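Local coordinates for DNA polymerase III beta subunit (Streptococcus pyogenes, PDB 2AVT), which probably closes as a two-subunit ring around duplex DNA and slides along it, tethering the replicative polymerase to its template during synthesis, at residues 264-269 against 313-318; 270-275 against 333-338; 294-299 against 322-327; 341-346 against 361-366. All blocks are in the same frame, centred on the assembly; numbering follows the deposited sequence.

Interaction 1: residues 264-269 against 313-318; sequences VVFNTQ and EDLDIV
The phenyl ring of Phe266 meets the passing backbone at its edge, where Asp316 O lies close to the ring plane, 3.6 Å from CD2. One face is covered by Val264 CG1, which sits 3.3 Å above the plane and is displaced toward the rim. Ile317 CG2 approaches obliquely, 3.9 Å from Phe266 CE2, and Leu315 CD1 also comes in at a slant beside the same ring carbon. CG of Phe266 stands anti to the carbonyl carbon, beside the backbone N (chi1 -53°), and the ring beyond it comes nearer the other segment. Along the strand, Val264 CG1 crosses the Ile317 side chain at about a right angle, and Val265 CG1 rests 3.6 Å from Val318 CB. Val318 CG2 lies over the backbone, 3.8 Å from Asn267 N, an amide nitrogen that this contact buries and that has no partner in the model. A single backbone hydrogen bond spans the contact, from Val318 N to Val265 O, with an N-H...O angle of 155°; its modelled length is doubtfully short. Strand 319-322 continues this pairing along strand 262-267, while strand 309-314 belongs to a different sheet and, through Glu313, meets a strand of the second subunit. The chemistry is therefore that of a crossing between two sheets, in which apolar branches supply most of the contact and a single backbone hydrogen bond joins the arriving chain to the strand.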
loop_
_atom_site.group_PDB
_atom_site.type_symbol
_atom_site.label_atom_id
_atom_site.label_comp_id
_atom_site.label_asym_id
_atom_site.label_seq_id
_atom_site.Cartn_x
_atom_site.Cartn_y
_atom_site.Cartn_z
ATOM N N VAL A 264 33.989 16.274 8.483
ATOM C CA VAL A 264 33.071 17.196 7.833
ATOM C C VAL A 264 31.734 17.111 8.550
ATOM O O VAL A 264 31.318 16.037 8.977
ATOM C CB VAL A 264 32.846 16.847 6.350
ATOM C CG1 VAL A 264 32.025 17.951 5.683
ATOM C CG2 VAL A 264 34.178 16.661 5.643
ATOM N N VAL A 265 31.070 18.251 8.693
ATOM C CA VAL A 265 29.773 18.293 9.352
ATOM C C VAL A 265 28.751 18.765 8.330
ATOM O O VAL A 265 28.910 19.831 7.736
ATOM C CB VAL A 265 29.775 19.266 10.559
ATOM C CG1 VAL A 265 28.412 19.262 11.229
ATOM C CG2 VAL A 265 30.852 18.858 11.559
ATOM N N PHE A 266 27.712 17.961 8.119
ATOM C CA PHE A 266 26.667 18.308 7.159
ATOM C C PHE A 266 25.312 18.390 7.829
ATOM O O PHE A 266 25.108 17.888 8.932
ATOM C CB PHE A 266 26.507 17.243 6.065
ATOM C CG PHE A 266 27.768 16.874 5.341
ATOM C CD1 PHE A 266 28.644 15.944 5.869
ATOM C CD2 PHE A 266 28.017 17.376 4.076
ATOM C CE1 PHE A 266 29.738 15.516 5.146
ATOM C CE2 PHE A 266 29.107 16.953 3.352
ATOM C CZ PHE A 266 29.966 16.020 3.886
ATOM N N ASN A 267 24.376 19.015 7.133
ATOM C CA ASN A 267 23.008 19.088 7.607
ATOM C C ASN A 267 22.525 17.667 7.282
ATOM O O ASN A 267 22.570 17.241 6.124
ATOM C CB ASN A 267 22.227 20.114 6.791
ATOM C CG ASN A 267 20.754 20.107 7.109
ATOM O OD1 ASN A 267 20.224 21.067 7.663
ATOM N ND2 ASN A 267 20.079 19.016 6.763
ATOM N N THR A 268 22.093 16.930 8.298
ATOM C CA THR A 268 21.649 15.552 8.112
ATOM C C THR A 268 20.703 15.324 6.928
ATOM O O THR A 268 20.951 14.456 6.085
ATOM C CB THR A 268 20.973 15.026 9.389
ATOM O OG1 THR A 268 21.899 15.101 10.476
ATOM C CG2 THR A 268 20.535 13.585 9.209
ATOM N N GLN A 269 19.636 16.115 6.861
ATOM C CA GLN A 269 18.636 15.980 5.808
ATOM C C GLN A 269 19.091 16.319 4.389
ATOM O O GLN A 269 18.821 15.561 3.459
ATOM C CB GLN A 269 17.403 16.817 6.150
ATOM C CG GLN A 269 16.224 16.586 5.208
ATOM C CD GLN A 269 14.982 17.358 5.612
ATOM O OE1 GLN A 269 14.922 18.581 5.485
ATOM N NE2 GLN A 269 13.981 16.641 6.112
ATOM N N GLU A 313 27.164 16.902 -8.234
ATOM C CA GLU A 313 26.479 17.751 -7.271
ATOM C C GLU A 313 27.347 18.317 -6.147
ATOM O O GLU A 313 28.004 17.573 -5.421
ATOM C CB GLU A 313 25.311 16.971 -6.662
ATOM C CG GLU A 313 24.387 17.797 -5.792
ATOM C CD GLU A 313 23.298 16.959 -5.153
ATOM O OE1 GLU A 313 22.606 16.215 -5.884
ATOM O OE2 GLU A 313 23.130 17.043 -3.920
ATOM N N ASP A 314 27.326 19.640 -6.010
ATOM C CA ASP A 314 28.073 20.337 -4.962
ATOM C C ASP A 314 27.315 20.155 -3.646
ATOM O O ASP A 314 26.118 20.419 -3.580
ATOM C CB ASP A 314 28.165 21.835 -5.276
ATOM C CG ASP A 314 29.004 22.130 -6.508
ATOM O OD1 ASP A 314 28.759 21.504 -7.563
ATOM O OD2 ASP A 314 29.897 22.999 -6.425
ATOM N N LEU A 315 28.011 19.712 -2.602
ATOM C CA LEU A 315 27.374 19.503 -1.307
ATOM C C LEU A 315 27.626 20.642 -0.319
ATOM O O LEU A 315 28.768 21.018 -0.065
ATOM C CB LEU A 315 27.852 18.188 -0.687
ATOM C CG LEU A 315 27.490 16.916 -1.454
ATOM C CD1 LEU A 315 28.016 15.692 -0.716
ATOM C CD2 LEU A 315 25.988 16.840 -1.611
ATOM N N ASP A 316 26.545 21.189 0.230
ATOM C CA ASP A 316 26.642 22.265 1.211
ATOM C C ASP A 316 27.109 21.634 2.523
ATOM O O ASP A 316 26.682 20.531 2.867
ATOM C CB ASP A 316 25.271 22.926 1.396
ATOM C CG ASP A 316 25.313 24.114 2.343
ATOM O OD1 ASP A 316 26.377 24.371 2.947
ATOM O OD2 ASP A 316 24.274 24.793 2.486
ATOM N N ILE A 317 27.988 22.315 3.252
ATOM C CA ILE A 317 28.477 21.764 4.511
ATOM C C ILE A 317 28.377 22.740 5.679
ATOM O O ILE A 317 28.154 23.937 5.493
ATOM C CB ILE A 317 29.946 21.320 4.407
ATOM C CG1 ILE A 317 30.865 22.527 4.588
ATOM C CG2 ILE A 317 30.199 20.676 3.053
ATOM C CD1 ILE A 317 32.301 22.150 4.859
ATOM N N VAL A 318 28.553 22.208 6.885
ATOM C CA VAL A 318 28.496 23.010 8.100
ATOM C C VAL A 318 29.905 23.452 8.483
ATOM O O VAL A 318 30.135 24.613 8.812
ATOM C CB VAL A 318 27.877 22.207 9.260
ATOM C CG1 VAL A 318 27.773 23.073 10.502
ATOM C CG2 VAL A 318 26.509 21.699 8.856
#

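Interaction 2: residues 270-275 against 333-338; sequences SLRHAM and YLIESL
Leu338 and Leu271 cross at about a right angle, and the CD1 methyl of Leu338 does most of the touching. It lies 3.7 Å from Leu271 CG and, pressed onto the backbone of the facing helix, 3.6 Å from Arg272 CA. A turn further along, Met275 and Leu334 meet obliquely, with Leu334 CD2 3.5 Å from Met275 CG and 3.7 Å from Met275 SD. Met275 begins by pointing at the other helix, but its chain bends at chi2 and chi3 and the end leads off again, so that CG and the sulfur, rather than the terminal methyl, receive the leucine. Ile335 does the reverse: its end swings inward, bringing CG1 to 3.7 Å from Met275 CB and CD1 to 3.4 Å from Met275 O. Arg272 joins through its aliphatic part, with CD 4.1 Å from Ile335 O. Its chain bends at chi3 (59°), and the guanidinium group finds its salt bridge on its own helix, through NH1 to Glu276.

The two helical segments run roughly antiparallel, their axes 9.2 Å apart at closest approach with a signed crossing angle of -153°. Beneath them lies the sheet, where Leu271 touches Ile348 and Leu338 touches Val346. A pair of antiparallel helices laid on beta sheets is the signature of the domain repeated in bacterial beta subunits; in such processivity rings the helices typically line the central channel through which DNA passes, and this pair probably does the same.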
loop_
_atom_site.group_PDB
_atom_site.type_symbol
_atom_site.label_atom_id
_atom_site.label_comp_id
_atom_site.label_asym_id
_atom_site.label_seq_id
_atom_site.Cartn_x
_atom_site.Cartn_y
_atom_site.Cartn_z
ATOM N N SER A 270 19.769 17.450 4.215
ATOM C CA SER A 270 20.223 17.845 2.885
ATOM C C SER A 270 21.192 16.824 2.301
ATOM O O SER A 270 21.170 16.563 1.099
ATOM C CB SER A 270 20.879 19.233 2.919
ATOM O OG SER A 270 22.125 19.212 3.590
ATOM N N LEU A 271 22.035 16.242 3.148
ATOM C CA LEU A 271 22.996 15.243 2.684
ATOM C C LEU A 271 22.277 13.963 2.268
ATOM O O LEU A 271 22.686 13.281 1.316
ATOM C CB LEU A 271 24.017 14.920 3.778
ATOM C CG LEU A 271 25.056 13.875 3.358
ATOM C CD1 LEU A 271 25.749 14.344 2.080
ATOM C CD2 LEU A 271 26.074 13.656 4.473
ATOM N N ARG A 272 21.209 13.633 2.989
ATOM C CA ARG A 272 20.432 12.440 2.679
ATOM C C ARG A 272 19.773 12.628 1.318
ATOM O O ARG A 272 19.784 11.719 0.490
ATOM C CB ARG A 272 19.366 12.194 3.754
ATOM C CG ARG A 272 18.530 10.927 3.533
ATOM C CD ARG A 272 17.730 10.548 4.778
ATOM N NE ARG A 272 16.818 11.611 5.197
ATOM C CZ ARG A 272 15.740 11.983 4.515
ATOM N NH1 ARG A 272 15.423 11.379 3.374
ATOM N NH2 ARG A 272 14.974 12.966 4.975
ATOM N N HIS A 273 19.216 13.815 1.086
ATOM C CA HIS A 273 18.560 14.115 -0.180
ATOM C C HIS A 273 19.546 14.026 -1.341
ATOM O O HIS A 273 19.212 13.524 -2.417
ATOM C CB HIS A 273 17.932 15.517 -0.158
ATOM C CG HIS A 273 16.736 15.635 0.738
ATOM N ND1 HIS A 273 15.969 14.550 1.104
ATOM C CD2 HIS A 273 16.157 16.716 1.311
ATOM C CE1 HIS A 273 14.968 14.958 1.867
ATOM N NE2 HIS A 273 15.060 16.268 2.009
ATOM N N ALA A 274 20.763 14.513 -1.119
ATOM C CA ALA A 274 21.797 14.483 -2.146
ATOM C C ALA A 274 22.134 13.041 -2.493
ATOM O O ALA A 274 22.205 12.674 -3.666
ATOM C CB ALA A 274 23.044 15.204 -1.655
ATOM N N MET A 275 22.334 12.227 -1.464
ATOM C CA MET A 275 22.670 10.825 -1.648
ATOM C C MET A 275 21.535 10.029 -2.288
ATOM O O MET A 275 21.781 9.030 -2.967
ATOM C CB MET A 275 23.043 10.195 -0.307
ATOM C CG MET A 275 24.287 10.791 0.322
ATOM S SD MET A 275 25.712 10.677 -0.772
ATOM C CE MET A 275 25.722 12.321 -1.476
ATOM N N TYR A 333 23.948 2.758 1.809
ATOM C CA TYR A 333 24.470 2.621 3.158
ATOM C C TYR A 333 24.463 3.960 3.899
ATOM O O TYR A 333 24.065 4.035 5.061
ATOM C CB TYR A 333 25.884 2.053 3.093
ATOM C CG TYR A 333 25.939 0.622 2.602
ATOM C CD1 TYR A 333 24.775 -0.111 2.401
ATOM C CD2 TYR A 333 27.155 -0.017 2.402
ATOM C CE1 TYR A 333 24.823 -1.438 2.024
ATOM C CE2 TYR A 333 27.212 -1.342 2.026
ATOM C CZ TYR A 333 26.044 -2.049 1.842
ATOM O OH TYR A 333 26.107 -3.381 1.503
ATOM N N LEU A 334 24.899 5.016 3.219
ATOM C CA LEU A 334 24.929 6.340 3.820
ATOM C C LEU A 334 23.506 6.840 4.026
ATOM O O LEU A 334 23.181 7.422 5.068
ATOM C CB LEU A 334 25.696 7.317 2.925
ATOM C CG LEU A 334 25.800 8.750 3.456
ATOM C CD1 LEU A 334 26.331 8.733 4.895
ATOM C CD2 LEU A 334 26.716 9.559 2.560
ATOM N N ILE A 335 22.656 6.608 3.029
ATOM C CA ILE A 335 21.263 7.023 3.102
ATOM C C ILE A 335 20.606 6.447 4.354
ATOM O O ILE A 335 19.982 7.167 5.126
ATOM C CB ILE A 335 20.484 6.569 1.840
ATOM C CG1 ILE A 335 21.071 7.259 0.602
ATOM C CG2 ILE A 335 18.998 6.906 1.986
ATOM C CD1 ILE A 335 20.375 6.918 -0.699
ATOM N N GLU A 336 20.765 5.148 4.562
ATOM C CA GLU A 336 20.189 4.494 5.722
ATOM C C GLU A 336 20.802 4.978 7.046
ATOM O O GLU A 336 20.104 5.086 8.060
ATOM C CB GLU A 336 20.325 2.976 5.568
ATOM C CG GLU A 336 19.291 2.400 4.595
ATOM C CD GLU A 336 19.538 0.952 4.227
ATOM O OE1 GLU A 336 19.925 0.164 5.112
ATOM O OE2 GLU A 336 19.323 0.598 3.046
ATOM N N SER A 337 22.100 5.278 7.040
ATOM C CA SER A 337 22.761 5.773 8.246
ATOM C C SER A 337 22.212 7.149 8.607
ATOM O O SER A 337 22.002 7.458 9.778
ATOM C CB SER A 337 24.276 5.865 8.040
ATOM O OG SER A 337 24.877 4.579 8.089
ATOM N N LEU A 338 21.977 7.973 7.592
ATOM C CA LEU A 338 21.456 9.315 7.813
ATOM C C LEU A 338 20.000 9.277 8.291
ATOM O O LEU A 338 19.574 10.107 9.095
ATOM C CB LEU A 338 21.584 10.137 6.526
ATOM C CG LEU A 338 23.039 10.320 6.053
ATOM C CD1 LEU A 338 23.085 10.977 4.679
ATOM C CD2 LEU A 338 23.797 11.164 7.079
#

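Interaction 3: residues 294-299 against 322-327; sequences ITQNHI and GSDLTI
Asp324 makes the first touch, setting its carboxylate against Thr295. Just before it, Ser323 is still bonded to Glu261 and Thr262, beside strand 262-267. In Asp324, CG is anti to the carbonyl carbon (chi1 -68°) and lies near Thr295 CA; OD2 is 3.1 Å from Thr295 CB and 3.3 Å from Thr295 CG2. The threonine hydroxyl is engaged elsewhere: OG1 gives a 3.1 Å hydrogen bond to His298 O, in the carbonyl plane and on a lone pair, while Thr295 N also donates to that oxygen. Two bonds on one acceptor thus tie the hairpin turn at its base. Asp324 CA passes 3.1 Å from Ile294 O, next to the paired residue. At Leu325 the backbone joins the strand. Leu325 N donates to Ile294 O over 2.7 Å with an N-H...O angle of 159°, and Ile294 N returns a bond to Leu325 O, modelled so short that its length is doubtful. The two residues form an antiparallel hydrogen-bonded pair, and their side chains project from the same face of the sheet, where both rest on Phe350. Ile327, further along, extends the pairing through its backbone to Leu292 and adds its side chain to Phe350. The chain therefore leaves one sheet and becomes the outermost strand of another, 325-329 alongside 290-295, with Phe350 of strand 345-350 covering the shared apolar face.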
loop_
_atom_site.group_PDB
_atom_site.type_symbol
_atom_site.label_atom_id
_atom_site.label_comp_id
_atom_site.label_asym_id
_atom_site.label_seq_id
_atom_site.Cartn_x
_atom_site.Cartn_y
_atom_site.Cartn_z
ATOM N N ILE A 294 36.484 15.575 -1.443
ATOM C CA ILE A 294 36.672 16.558 -0.388
ATOM C C ILE A 294 37.965 17.351 -0.542
ATOM O O ILE A 294 39.060 16.787 -0.511
ATOM C CB ILE A 294 36.693 15.877 0.994
ATOM C CG1 ILE A 294 35.364 15.166 1.247
ATOM C CG2 ILE A 294 36.954 16.904 2.078
ATOM C CD1 ILE A 294 35.351 14.357 2.519
ATOM N N THR A 295 37.831 18.661 -0.711
ATOM C CA THR A 295 38.981 19.545 -0.839
ATOM C C THR A 295 38.680 20.814 -0.057
ATOM O O THR A 295 37.545 21.022 0.375
ATOM C CB THR A 295 39.254 19.927 -2.307
ATOM O OG1 THR A 295 38.126 20.635 -2.836
ATOM C CG2 THR A 295 39.513 18.683 -3.142
ATOM N N GLN A 296 39.692 21.656 0.133
ATOM C CA GLN A 296 39.513 22.904 0.868
ATOM C C GLN A 296 38.292 23.685 0.393
ATOM O O GLN A 296 38.258 24.195 -0.728
ATOM C CB GLN A 296 40.757 23.788 0.733
ATOM C CG GLN A 296 41.940 23.353 1.581
ATOM C CD GLN A 296 43.136 24.282 1.430
ATOM O OE1 GLN A 296 43.006 25.506 1.527
ATOM N NE2 GLN A 296 44.312 23.701 1.201
ATOM N N ASN A 297 37.285 23.768 1.256
ATOM C CA ASN A 297 36.062 24.497 0.945
ATOM C C ASN A 297 35.447 24.095 -0.396
ATOM O O ASN A 297 35.138 24.944 -1.233
ATOM C CB ASN A 297 36.351 25.998 0.949
ATOM C CG ASN A 297 37.322 26.395 2.038
ATOM O OD1 ASN A 297 37.160 26.022 3.203
ATOM N ND2 ASN A 297 38.343 27.158 1.667
ATOM N N HIS A 298 35.270 22.793 -0.591
ATOM C CA HIS A 298 34.689 22.277 -1.822
ATOM C C HIS A 298 34.419 20.784 -1.676
ATOM O O HIS A 298 35.338 19.964 -1.721
ATOM C CB HIS A 298 35.635 22.524 -3.001
ATOM C CG HIS A 298 35.114 22.029 -4.314
ATOM N ND1 HIS A 298 34.672 20.736 -4.502
ATOM C CD2 HIS A 298 34.980 22.647 -5.513
ATOM C CE1 HIS A 298 34.292 20.579 -5.757
ATOM N NE2 HIS A 298 34.468 21.723 -6.392
ATOM N N ILE A 299 33.150 20.442 -1.483
ATOM C CA ILE A 299 32.739 19.051 -1.342
ATOM C C ILE A 299 31.718 18.760 -2.442
ATOM O O ILE A 299 30.766 19.519 -2.626
ATOM C CB ILE A 299 32.093 18.800 0.031
ATOM C CG1 ILE A 299 33.001 19.348 1.134
ATOM C CG2 ILE A 299 31.872 17.310 0.240
ATOM C CD1 ILE A 299 34.402 18.790 1.092
ATOM N N GLY A 322 40.928 18.995 8.328
ATOM C CA GLY A 322 41.723 17.849 7.939
ATOM C C GLY A 322 42.152 17.946 6.489
ATOM O O GLY A 322 41.940 18.969 5.838
ATOM N N SER A 323 42.742 16.869 5.983
ATOM C CA SER A 323 43.230 16.825 4.612
ATOM C C SER A 323 42.158 16.519 3.572
ATOM O O SER A 323 41.077 16.011 3.889
ATOM C CB SER A 323 44.344 15.785 4.499
ATOM O OG SER A 323 43.875 14.508 4.896
ATOM N N ASP A 324 42.476 16.839 2.323
ATOM C CA ASP A 324 41.578 16.591 1.209
ATOM C C ASP A 324 41.441 15.082 1.055
ATOM O O ASP A 324 42.304 14.324 1.503
ATOM C CB ASP A 324 42.155 17.198 -0.069
ATOM C CG ASP A 324 42.180 18.713 -0.031
ATOM O OD1 ASP A 324 42.373 19.275 1.068
ATOM O OD2 ASP A 324 42.018 19.343 -1.098
ATOM N N LEU A 325 40.359 14.644 0.419
ATOM C CA LEU A 325 40.131 13.218 0.233
ATOM C C LEU A 325 39.052 12.922 -0.799
ATOM O O LEU A 325 38.105 13.689 -0.977
ATOM C CB LEU A 325 39.739 12.572 1.568
ATOM C CG LEU A 325 39.472 11.065 1.545
ATOM C CD1 LEU A 325 40.760 10.324 1.229
ATOM C CD2 LEU A 325 38.924 10.615 2.886
ATOM N N THR A 326 39.214 11.798 -1.482
ATOM C CA THR A 326 38.257 11.346 -2.476
ATOM C C THR A 326 37.913 9.938 -2.039
ATOM O O THR A 326 38.804 9.103 -1.900
ATOM C CB THR A 326 38.872 11.284 -3.878
ATOM O OG1 THR A 326 39.216 12.605 -4.312
ATOM C CG2 THR A 326 37.882 10.660 -4.862
ATOM N N ILE A 327 36.636 9.671 -1.793
ATOM C CA ILE A 327 36.249 8.334 -1.367
ATOM C C ILE A 327 34.977 7.847 -2.070
ATOM O O ILE A 327 34.092 8.636 -2.411
ATOM C CB ILE A 327 36.096 8.271 0.183
ATOM C CG1 ILE A 327 35.926 6.820 0.635
ATOM C CG2 ILE A 327 34.930 9.125 0.631
ATOM C CD1 ILE A 327 36.100 6.612 2.129
#

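Interaction 4: residues 341-346 against 361-366; sequences IKSETV and PGDEEE
The open end of a beta hairpin is where Val346 and Pro361 face each other, the last antiparallel pair between strands 345-350 and 357-361. It is a non-hydrogen-bonded pair, and the side chains diverge. Just beyond it, Gly362 N donates to Thr345 O over 2.7 Å; the bond is bent, with an N-H...O angle of 139°, and the donor stands above the carbonyl plane. Ser343 OG, set between its own backbone N and carbonyl carbon (chi1 65°), gives a second hydrogen bond to the same oxygen, 2.6 Å long and only 15° from that plane. Thr345 O is thus gripped by two donors arriving from different directions, one from each segment. Ser343 OG also lies 3.6 Å from Pro361 CB. Thr345 OG1 comes within 3.0 Å of Gly362 CA, where a CB would run into that oxygen. Apolar contact is slight: Ile341 CG2 sits 4.4 Å from Pro361 CB. Beyond the glycine, Glu365 N makes a weak bond to Asp363 OD1, consistent with an Asx turn as the chain reverses toward strand 367-372. Ser343 O, in turn, accepts from Thr268 OG1, which joins the entry to strand 345-350 to the start of helix 268-282. The arrangement is that of a hairpin end in an antiparallel sheet, where regular pairing gives way to side-chain and turn bonds as the two strands part.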
loop_
_atom_site.group_PDB
_atom_site.type_symbol
_atom_site.label_atom_id
_atom_site.label_comp_id
_atom_site.label_asym_id
_atom_site.label_seq_id
_atom_site.Cartn_x
_atom_site.Cartn_y
_atom_site.Cartn_z
ATOM N N ILE A 341 19.750 9.076 11.974
ATOM C CA ILE A 341 20.222 10.202 12.780
ATOM C C ILE A 341 19.131 11.253 12.950
ATOM O O ILE A 341 18.706 11.875 11.984
ATOM C CB ILE A 341 21.468 10.851 12.135
ATOM C CG1 ILE A 341 22.623 9.844 12.118
ATOM C CG2 ILE A 341 21.882 12.086 12.913
ATOM C CD1 ILE A 341 23.832 10.309 11.297
ATOM N N LYS A 342 18.675 11.446 14.182
ATOM C CA LYS A 342 17.623 12.417 14.454
ATOM C C LYS A 342 18.123 13.853 14.534
ATOM O O LYS A 342 17.353 14.789 14.312
ATOM C CB LYS A 342 16.902 12.083 15.765
ATOM C CG LYS A 342 16.144 10.769 15.782
ATOM C CD LYS A 342 15.507 10.557 17.156
ATOM C CE LYS A 342 14.770 9.229 17.272
ATOM N NZ LYS A 342 14.238 9.036 18.657
ATOM N N SER A 343 19.402 14.032 14.848
ATOM C CA SER A 343 19.968 15.375 14.975
ATOM C C SER A 343 20.031 16.153 13.665
ATOM O O SER A 343 20.190 15.577 12.585
ATOM C CB SER A 343 21.368 15.311 15.582
ATOM O OG SER A 343 22.262 14.649 14.712
ATOM N N GLU A 344 19.916 17.472 13.773
ATOM C CA GLU A 344 19.953 18.333 12.608
ATOM C C GLU A 344 21.259 18.182 11.835
ATOM O O GLU A 344 21.282 18.328 10.617
ATOM C CB GLU A 344 19.755 19.795 13.030
ATOM C CG GLU A 344 19.659 20.766 11.862
ATOM C CD GLU A 344 19.324 22.189 12.290
ATOM O OE1 GLU A 344 18.220 22.409 12.826
ATOM O OE2 GLU A 344 20.168 23.090 12.088
ATOM N N THR A 345 22.348 17.871 12.531
ATOM C CA THR A 345 23.635 17.724 11.858
ATOM C C THR A 345 24.282 16.371 12.118
ATOM O O THR A 345 23.935 15.677 13.074
ATOM C CB THR A 345 24.638 18.821 12.303
ATOM O OG1 THR A 345 25.098 18.539 13.629
ATOM C CG2 THR A 345 23.976 20.183 12.303
ATOM N N VAL A 346 25.225 16.007 11.254
ATOM C CA VAL A 346 25.956 14.752 11.382
ATOM C C VAL A 346 27.443 15.020 11.190
ATOM O O VAL A 346 27.834 15.813 10.334
ATOM C CB VAL A 346 25.493 13.703 10.339
ATOM C CG1 VAL A 346 25.528 14.300 8.940
ATOM C CG2 VAL A 346 26.387 12.473 10.407
ATOM N N PRO A 361 26.072 11.542 15.484
ATOM C CA PRO A 361 25.127 12.664 15.555
ATOM C C PRO A 361 25.849 13.972 15.862
ATOM O O PRO A 361 26.832 13.983 16.598
ATOM C CB PRO A 361 24.168 12.234 16.663
ATOM C CG PRO A 361 25.030 11.359 17.544
ATOM C CD PRO A 361 25.792 10.544 16.528
ATOM N N GLY A 362 25.365 15.071 15.293
ATOM C CA GLY A 362 26.002 16.360 15.513
ATOM C C GLY A 362 25.772 16.985 16.878
ATOM O O GLY A 362 26.645 17.683 17.400
ATOM N N ASP A 363 24.605 16.738 17.462
ATOM C CA ASP A 363 24.265 17.294 18.766
ATOM C C ASP A 363 24.901 16.506 19.907
ATOM O O ASP A 363 24.680 16.812 21.072
ATOM C CB ASP A 363 22.743 17.301 18.957
ATOM C CG ASP A 363 22.143 15.903 18.926
ATOM O OD1 ASP A 363 22.785 14.964 19.433
ATOM O OD2 ASP A 363 21.021 15.740 18.407
ATOM N N GLU A 364 25.678 15.486 19.564
ATOM C CA GLU A 364 26.333 14.638 20.554
ATOM C C GLU A 364 25.550 14.450 21.851
ATOM O O GLU A 364 26.026 14.793 22.930
ATOM C CB GLU A 364 27.735 15.173 20.862
ATOM C CG GLU A 364 27.808 16.674 21.027
ATOM C CD GLU A 364 29.223 17.191 20.925
ATOM O OE1 GLU A 364 30.010 16.959 21.863
ATOM O OE2 GLU A 364 29.553 17.825 19.900
ATOM N N GLU A 365 24.344 13.905 21.740
ATOM C CA GLU A 365 23.515 13.648 22.911
ATOM C C GLU A 365 23.499 12.150 23.172
ATOM O O GLU A 365 23.064 11.686 24.229
ATOM C CB GLU A 365 22.091 14.139 22.683
ATOM C CG GLU A 365 21.982 15.630 22.501
ATOM C CD GLU A 365 20.550 16.105 22.534
ATOM O OE1 GLU A 365 19.755 15.668 21.674
ATOM O OE2 GLU A 365 20.220 16.915 23.425
ATOM N N GLU A 366 23.983 11.398 22.194
ATOM C CA GLU A 366 24.038 9.952 22.300
ATOM C C GLU A 366 25.412 9.453 21.887
ATOM O O GLU A 366 26.107 10.107 21.115
ATOM C CB GLU A 366 23.003 9.308 21.377
ATOM C CG GLU A 366 21.549 9.660 21.663
ATOM C CD GLU A 366 20.600 8.979 20.688
ATOM O OE1 GLU A 366 21.088 8.213 19.831
ATOM O OE2 GLU A 366 19.374 9.204 20.775
#

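The four contacts show how chemistry follows position within one domain. Interaction 2 is the buried one, helix against helix and almost wholly apolar, whereas interaction 3 lies at the surface and depends on backbone pairing at a sheet edge. Interactions 1 and 4 are partly buried and fall between these extremes, each with one backbone bond across it, amid apolar side chains in the first and hydroxyls in the second. Segment 264-269 runs into helix 268-282, which carries interaction 2, and Phe266 touches Leu271. Neighbouring strands 262-267 and 345-350 join interactions 1 and 4, and a backbone hydrogen bond between Leu315 and Ile299 links interactions 1 and 3. Interactions 3 and 4 do not touch.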